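Local coordinates for protein reducing-end xylose-releasing exo-oligoxylanase Rex8A (Paenibacillus barcinonensis, PDB 6SUD) that hydrolyses xylooligosaccharides from their reducing ends, releasing xylose, as a family 8 glycoside hydrolase of xylan breakdown, at residues S303-Y308 and G324-N329; K346-T351 and C364-T369. The protein carries 1 engineered substitution. All coordinates share one frame; numbering follows the deposited sequence.

Contact 1: residues S303-Y308 and G324-N329; sequences SDYRRY and GLLATN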
loop_
_atom_site.group_PDB
_atom_site.type_symbol
_atom_site.label_atom_id
_atom_site.label_comp_id
_atom_site.label_asym_id
_atom_site.label_seq_id
_atom_site.Cartn_x
_atom_site.Cartn_y
_atom_site.Cartn_z
ATOM N N SER A 303 -20.249 6.455 8.622
ATOM C CA SER A 303 -20.797 5.496 9.616
ATOM C C SER A 303 -21.794 4.530 8.958
ATOM O O SER A 303 -22.165 3.543 9.613
ATOM C CB SER A 303 -21.412 6.232 10.766
ATOM O OG SER A 303 -22.580 6.901 10.332
ATOM N N ASP A 304 -22.193 4.790 7.711
ATOM C CA ASP A 304 -23.139 3.962 6.931
ATOM C C ASP A 304 -22.404 3.103 5.898
ATOM O O ASP A 304 -23.081 2.320 5.227
ATOM C CB ASP A 304 -24.119 4.867 6.193
ATOM C CG ASP A 304 -25.371 4.154 5.746
ATOM O OD1 ASP A 304 -25.739 3.125 6.366
ATOM O OD2 ASP A 304 -25.987 4.647 4.801
ATOM N N TYR A 305 -21.088 3.270 5.727
ATOM C CA TYR A 305 -20.322 2.472 4.734
ATOM C C TYR A 305 -20.597 0.983 4.976
ATOM O O TYR A 305 -20.524 0.522 6.124
ATOM C CB TYR A 305 -18.828 2.763 4.853
ATOM C CG TYR A 305 -18.322 4.061 4.282
ATOM C CD1 TYR A 305 -19.060 4.822 3.386
ATOM C CD2 TYR A 305 -17.057 4.509 4.616
ATOM C CE1 TYR A 305 -18.556 5.992 2.840
ATOM C CE2 TYR A 305 -16.530 5.667 4.071
ATOM C CZ TYR A 305 -17.279 6.405 3.168
ATOM O OH TYR A 305 -16.760 7.552 2.644
ATOM N N ARG A 306 -20.901 0.241 3.914
ATOM C CA ARG A 306 -21.191 -1.211 3.977
ATOM C C ARG A 306 -20.149 -1.968 3.150
ATOM O O ARG A 306 -19.247 -1.327 2.569
ATOM C CB ARG A 306 -22.579 -1.504 3.403
ATOM C CG ARG A 306 -23.677 -0.567 3.874
ATOM C CD ARG A 306 -23.956 -0.718 5.345
ATOM N NE ARG A 306 -25.114 0.089 5.712
ATOM C CZ ARG A 306 -26.384 -0.307 5.629
ATOM N NH1 ARG A 306 -26.696 -1.525 5.204
ATOM N NH2 ARG A 306 -27.345 0.529 5.985
ATOM N N ARG A 307 -20.266 -3.286 3.113
ATOM C CA ARG A 307 -19.726 -4.088 1.990
ATOM C C ARG A 307 -20.623 -3.790 0.788
ATOM O O ARG A 307 -21.819 -3.613 0.994
ATOM C CB ARG A 307 -19.735 -5.581 2.324
ATOM C CG ARG A 307 -19.097 -6.461 1.257
ATOM C CD ARG A 307 -19.360 -7.935 1.553
ATOM N NE ARG A 307 -18.811 -8.359 2.838
ATOM C CZ ARG A 307 -17.576 -8.822 3.047
ATOM N NH1 ARG A 307 -16.713 -8.947 2.053
ATOM N NH2 ARG A 307 -17.195 -9.161 4.266
ATOM N N TYR A 308 -20.076 -3.746 -0.424
ATOM C CA TYR A 308 -20.872 -3.470 -1.648
ATOM C C TYR A 308 -20.507 -4.487 -2.722
ATOM O O TYR A 308 -19.369 -4.903 -2.761
ATOM C CB TYR A 308 -20.622 -2.061 -2.191
ATOM C CG TYR A 308 -20.947 -0.935 -1.236
ATOM C CD1 TYR A 308 -22.212 -0.366 -1.190
ATOM C CD2 TYR A 308 -19.979 -0.429 -0.386
ATOM C CE1 TYR A 308 -22.501 0.660 -0.298
ATOM C CE2 TYR A 308 -20.251 0.604 0.496
ATOM C CZ TYR A 308 -21.514 1.160 0.530
ATOM O OH TYR A 308 -21.784 2.147 1.436
ATOM N N GLY A 324 -10.598 3.801 7.068
ATOM C CA GLY A 324 -9.732 3.368 5.953
ATOM C C GLY A 324 -10.352 3.677 4.598
ATOM O O GLY A 324 -9.677 4.284 3.725
ATOM N N LEU A 325 -11.620 3.325 4.425
ATOM C CA LEU A 325 -12.365 3.618 3.184
ATOM C C LEU A 325 -12.431 5.139 2.965
ATOM O O LEU A 325 -12.103 5.585 1.853
ATOM C CB LEU A 325 -13.760 3.001 3.260
ATOM C CG LEU A 325 -14.664 3.316 2.069
ATOM C CD1 LEU A 325 -13.938 3.190 0.741
ATOM C CD2 LEU A 325 -15.879 2.409 2.092
ATOM N N LEU A 326 -12.832 5.927 3.972
ATOM C CA LEU A 326 -12.867 7.412 3.835
ATOM C C LEU A 326 -11.485 7.909 3.398
ATOM O O LEU A 326 -11.421 8.749 2.496
ATOM C CB LEU A 326 -13.275 8.086 5.147
ATOM C CG LEU A 326 -13.120 9.608 5.124
ATOM C CD1 LEU A 326 -14.037 10.215 4.069
ATOM C CD2 LEU A 326 -13.362 10.211 6.490
ATOM N N ALA A 327 -10.410 7.409 4.005
ATOM C CA ALA A 327 -9.017 7.810 3.704
ATOM C C ALA A 327 -8.699 7.568 2.216
ATOM O O ALA A 327 -8.175 8.489 1.590
ATOM C CB ALA A 327 -8.059 7.081 4.617
ATOM N N THR A 328 -9.012 6.392 1.675
ATOM C CA THR A 328 -8.661 6.039 0.266
ATOM C C THR A 328 -9.498 6.908 -0.670
ATOM O O THR A 328 -8.973 7.369 -1.693
ATOM C CB THR A 328 -8.794 4.539 -0.005
ATOM O OG1 THR A 328 -10.138 4.076 0.130
ATOM C CG2 THR A 328 -7.892 3.739 0.914
ATOM N N ASN A 329 -10.759 7.145 -0.304
ATOM C CA ASN A 329 -11.689 8.002 -1.090
ATOM C C ASN A 329 -11.142 9.433 -1.139
ATOM O O ASN A 329 -11.237 10.063 -2.190
ATOM C CB ASN A 329 -13.110 7.990 -0.515
ATOM C CG ASN A 329 -13.842 6.681 -0.734
ATOM O OD1 ASN A 329 -13.530 5.925 -1.660
ATOM N ND2 ASN A 329 -14.851 6.418 0.088
#
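Y305 reaches from the turn just before strand 306-308 to helix 322-331 and lays its ring against L325. The branch that touches is CD2 of L325, which sits over one face, displaced toward the rim, 3.8 Å from the centroid of the Y305 ring in a CH-pi contact. CG of L325 follows the same side of the ring, 3.6 Å from CE2 of Y305. With its CG anti to the backbone N (chi1 176°), L325 carries CG and CD2 out from the helix to the tyrosine face. L326 borders the ring differently: its backbone N lies at the edge, near the ring plane, 3.7 Å from CE2 of Y305, while its CD1 stands 4.1 Å from the Y305 OH. One turn on, N329 turns its amide almost perpendicular to the ring, and ND2 of N329 gives a weak hydrogen bond of 3.4 Å to OH of Y305. F297 of helix 285-297 meets the Y305 ring edge-to-face and also touches L325 and N329. The chemistry is thus mainly apolar: the ring holds the turn to the helix by dispersion, and its buried hydroxyl gains from N329 only a long, bent bond that probably adds little strength.

Contact 2: residues K346-T351 and C364-T369; sequences KRFWNT and CLYFFT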
loop_
_atom_site.group_PDB
_atom_site.type_symbol
_atom_site.label_atom_id
_atom_site.label_comp_id
_atom_site.label_asym_id
_atom_site.label_seq_id
_atom_site.Cartn_x
_atom_site.Cartn_y
_atom_site.Cartn_z
ATOM N N LYS A 346 -11.723 17.894 2.876
ATOM C CA LYS A 346 -12.207 18.565 4.114
ATOM C C LYS A 346 -12.731 17.514 5.096
ATOM O O LYS A 346 -12.417 17.628 6.299
ATOM C CB LYS A 346 -13.294 19.591 3.785
ATOM C CG LYS A 346 -13.906 20.291 4.989
ATOM C CD LYS A 346 -15.010 21.257 4.614
ATOM C CE LYS A 346 -14.787 22.659 5.138
ATOM N NZ LYS A 346 -15.312 22.819 6.514
ATOM N N ARG A 347 -13.506 16.541 4.613
ATOM C CA ARG A 347 -14.091 15.484 5.478
ATOM C C ARG A 347 -12.942 14.736 6.162
ATOM O O ARG A 347 -13.045 14.445 7.355
ATOM C CB ARG A 347 -14.967 14.536 4.655
ATOM C CG ARG A 347 -15.510 13.343 5.430
ATOM C CD ARG A 347 -16.519 13.752 6.475
ATOM N NE ARG A 347 -17.360 12.646 6.929
ATOM C CZ ARG A 347 -17.048 11.791 7.906
ATOM N NH1 ARG A 347 -15.889 11.870 8.549
ATOM N NH2 ARG A 347 -17.900 10.833 8.225
ATOM N N PHE A 348 -11.881 14.442 5.412
ATOM C CA PHE A 348 -10.722 13.683 5.934
ATOM C C PHE A 348 -10.008 14.505 7.013
ATOM O O PHE A 348 -9.696 13.956 8.096
ATOM C CB PHE A 348 -9.768 13.307 4.802
ATOM C CG PHE A 348 -8.578 12.550 5.320
ATOM C CD1 PHE A 348 -8.711 11.223 5.708
ATOM C CD2 PHE A 348 -7.361 13.182 5.510
ATOM C CE1 PHE A 348 -7.631 10.532 6.225
ATOM C CE2 PHE A 348 -6.287 12.493 6.036
ATOM C CZ PHE A 348 -6.423 11.167 6.380
ATOM N N TRP A 349 -9.745 15.780 6.723
ATOM C CA TRP A 349 -9.063 16.718 7.653
ATOM C C TRP A 349 -9.784 16.689 9.006
ATOM O O TRP A 349 -9.110 16.722 10.058
ATOM C CB TRP A 349 -9.014 18.140 7.072
ATOM C CG TRP A 349 -8.385 19.139 7.992
ATOM C CD1 TRP A 349 -9.032 19.902 8.921
ATOM C CD2 TRP A 349 -6.986 19.465 8.109
ATOM N NE1 TRP A 349 -8.139 20.695 9.591
ATOM C CE2 TRP A 349 -6.879 20.456 9.111
ATOM C CE3 TRP A 349 -5.822 19.038 7.459
ATOM C CZ2 TRP A 349 -5.654 21.000 9.493
ATOM C CZ3 TRP A 349 -4.611 19.585 7.828
ATOM C CH2 TRP A 349 -4.528 20.548 8.836
ATOM N N ASN A 350 -11.114 16.610 8.979
ATOM C CA ASN A 350 -11.968 16.729 10.189
ATOM C C ASN A 350 -12.180 15.347 10.825
ATOM O O ASN A 350 -12.842 15.289 11.870
ATOM C CB ASN A 350 -13.257 17.473 9.841
ATOM C CG ASN A 350 -12.988 18.909 9.454
ATOM O OD1 ASN A 350 -13.325 19.342 8.353
ATOM N ND2 ASN A 350 -12.340 19.644 10.339
ATOM N N THR A 351 -11.580 14.291 10.261
ATOM C CA THR A 351 -11.678 12.900 10.778
ATOM C C THR A 351 -10.427 12.588 11.598
ATOM O O THR A 351 -9.320 12.771 11.100
ATOM C CB THR A 351 -11.884 11.902 9.629
ATOM O OG1 THR A 351 -13.103 12.224 8.954
ATOM C CG2 THR A 351 -11.926 10.459 10.090
ATOM N N CYS A 364 -3.354 2.857 9.140
ATOM C CA CYS A 364 -2.324 2.742 8.069
ATOM C C CYS A 364 -2.784 3.555 6.848
ATOM O O CYS A 364 -2.027 4.452 6.394
ATOM C CB CYS A 364 -2.037 1.289 7.711
ATOM S SG CYS A 364 -1.155 0.385 9.017
ATOM N N LEU A 365 -4.003 3.290 6.364
ATOM C CA LEU A 365 -4.565 3.964 5.162
ATOM C C LEU A 365 -4.695 5.468 5.449
ATOM O O LEU A 365 -4.339 6.268 4.552
ATOM C CB LEU A 365 -5.928 3.355 4.818
ATOM C CG LEU A 365 -5.919 2.117 3.920
ATOM C CD1 LEU A 365 -4.844 1.126 4.321
ATOM C CD2 LEU A 365 -7.284 1.461 3.913
ATOM N N TYR A 366 -5.164 5.828 6.646
ATOM C CA TYR A 366 -5.250 7.232 7.144
ATOM C C TYR A 366 -3.893 7.922 6.964
ATOM O O TYR A 366 -3.825 8.998 6.330
ATOM C CB TYR A 366 -5.678 7.266 8.615
ATOM C CG TYR A 366 -5.941 8.625 9.223
ATOM C CD1 TYR A 366 -4.910 9.425 9.692
ATOM C CD2 TYR A 366 -7.232 9.098 9.369
ATOM C CE1 TYR A 366 -5.148 10.662 10.272
ATOM C CE2 TYR A 366 -7.492 10.327 9.949
ATOM C CZ TYR A 366 -6.449 11.113 10.408
ATOM O OH TYR A 366 -6.698 12.323 10.991
ATOM N N PHE A 367 -2.826 7.333 7.487
ATOM C CA PHE A 367 -1.494 7.987 7.460
ATOM C C PHE A 367 -1.026 8.218 6.023
ATOM O O PHE A 367 -0.494 9.308 5.717
ATOM C CB PHE A 367 -0.444 7.208 8.243
ATOM C CG PHE A 367 0.816 8.017 8.367
ATOM C CD1 PHE A 367 0.917 9.018 9.310
ATOM C CD2 PHE A 367 1.857 7.846 7.480
ATOM C CE1 PHE A 367 2.051 9.809 9.396
ATOM C CE2 PHE A 367 3.006 8.616 7.587
ATOM C CZ PHE A 367 3.097 9.595 8.545
ATOM N N PHE A 368 -1.200 7.231 5.144
ATOM C CA PHE A 368 -0.774 7.370 3.731
ATOM C C PHE A 368 -1.559 8.500 3.073
ATOM O O PHE A 368 -0.957 9.270 2.296
ATOM C CB PHE A 368 -0.922 6.070 2.958
ATOM C CG PHE A 368 0.059 5.003 3.374
ATOM C CD1 PHE A 368 1.429 5.236 3.366
ATOM C CD2 PHE A 368 -0.393 3.740 3.713
ATOM C CE1 PHE A 368 2.322 4.235 3.721
ATOM C CE2 PHE A 368 0.501 2.734 4.043
ATOM C CZ PHE A 368 1.853 2.991 4.065
ATOM N N THR A 369 -2.835 8.652 3.423
ATOM C CA THR A 369 -3.650 9.783 2.908
ATOM C C THR A 369 -3.141 11.114 3.492
ATOM O O THR A 369 -3.128 12.112 2.759
ATOM C CB THR A 369 -5.149 9.585 3.152
ATOM O OG1 THR A 369 -5.530 8.391 2.473
ATOM C CG2 THR A 369 -5.968 10.744 2.627
#
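The rings of F348 and Y366 meet obliquely between helices 341-349 and 359-373, their planes 44° apart and their centroids 4.6 Å from each other. F348 leads with its outer rim: CZ hangs over the centre of one Y366 face, and CE1 of F348 comes to 3.5 Å from CD2 of Y366. The same CZ lies 3.4 Å from the backbone O of Y366, which stands at the edge of the phenylalanine ring. One face of F348 receives T369, whose CG2 is 3.8 Å from the centroid of the F348 ring and only 9° off its normal, a CH-pi contact. That methyl is placed by a chi1 of -60°, which sets CG2 anti to the backbone N while OG1 bonds to A327 O of helix 322-331. Beyond the rings, OH of Y366 donates a 2.7 Å hydrogen bond to O of T351, in the carbonyl plane. R31 of helix 25-41 also bonds this hydroxyl, so two partners fix the far end of the tyrosine. T351 is held in turn by its own OG1, which donates to O of R347 at 2.7 Å and ties the residue back to the helix it follows. A phenylalanine in place of Y366 would probably leave the T351 carbonyl without its hydroxyl donor and R31 without this acceptor. The arrangement is aromatic helix-to-helix packing, closed by a tyrosine-to-carbonyl bond just past a helix end, in the (alpha/alpha)6 barrel of family 8 glycoside hydrolases.

In the fold
Contact 1 closes before contact 2 opens along the chain, and their centres lie 12 Å apart on the same side of the protein's centre, within the family 8 range. Helix 322-331, one half of contact 1, is followed directly by helix 341-349, which enters contact 2; helix 359-373 completes the group. The T369-A327 bond and the packing of L326 on R347 and T351 join the two contacts. Helix 322-331 is therefore packed against the turn that leads into strand 306-308 on one side and against both helices of contact 2 on another, joining them in one packed core, with bound xylose about 12 Å from the L325 side chain.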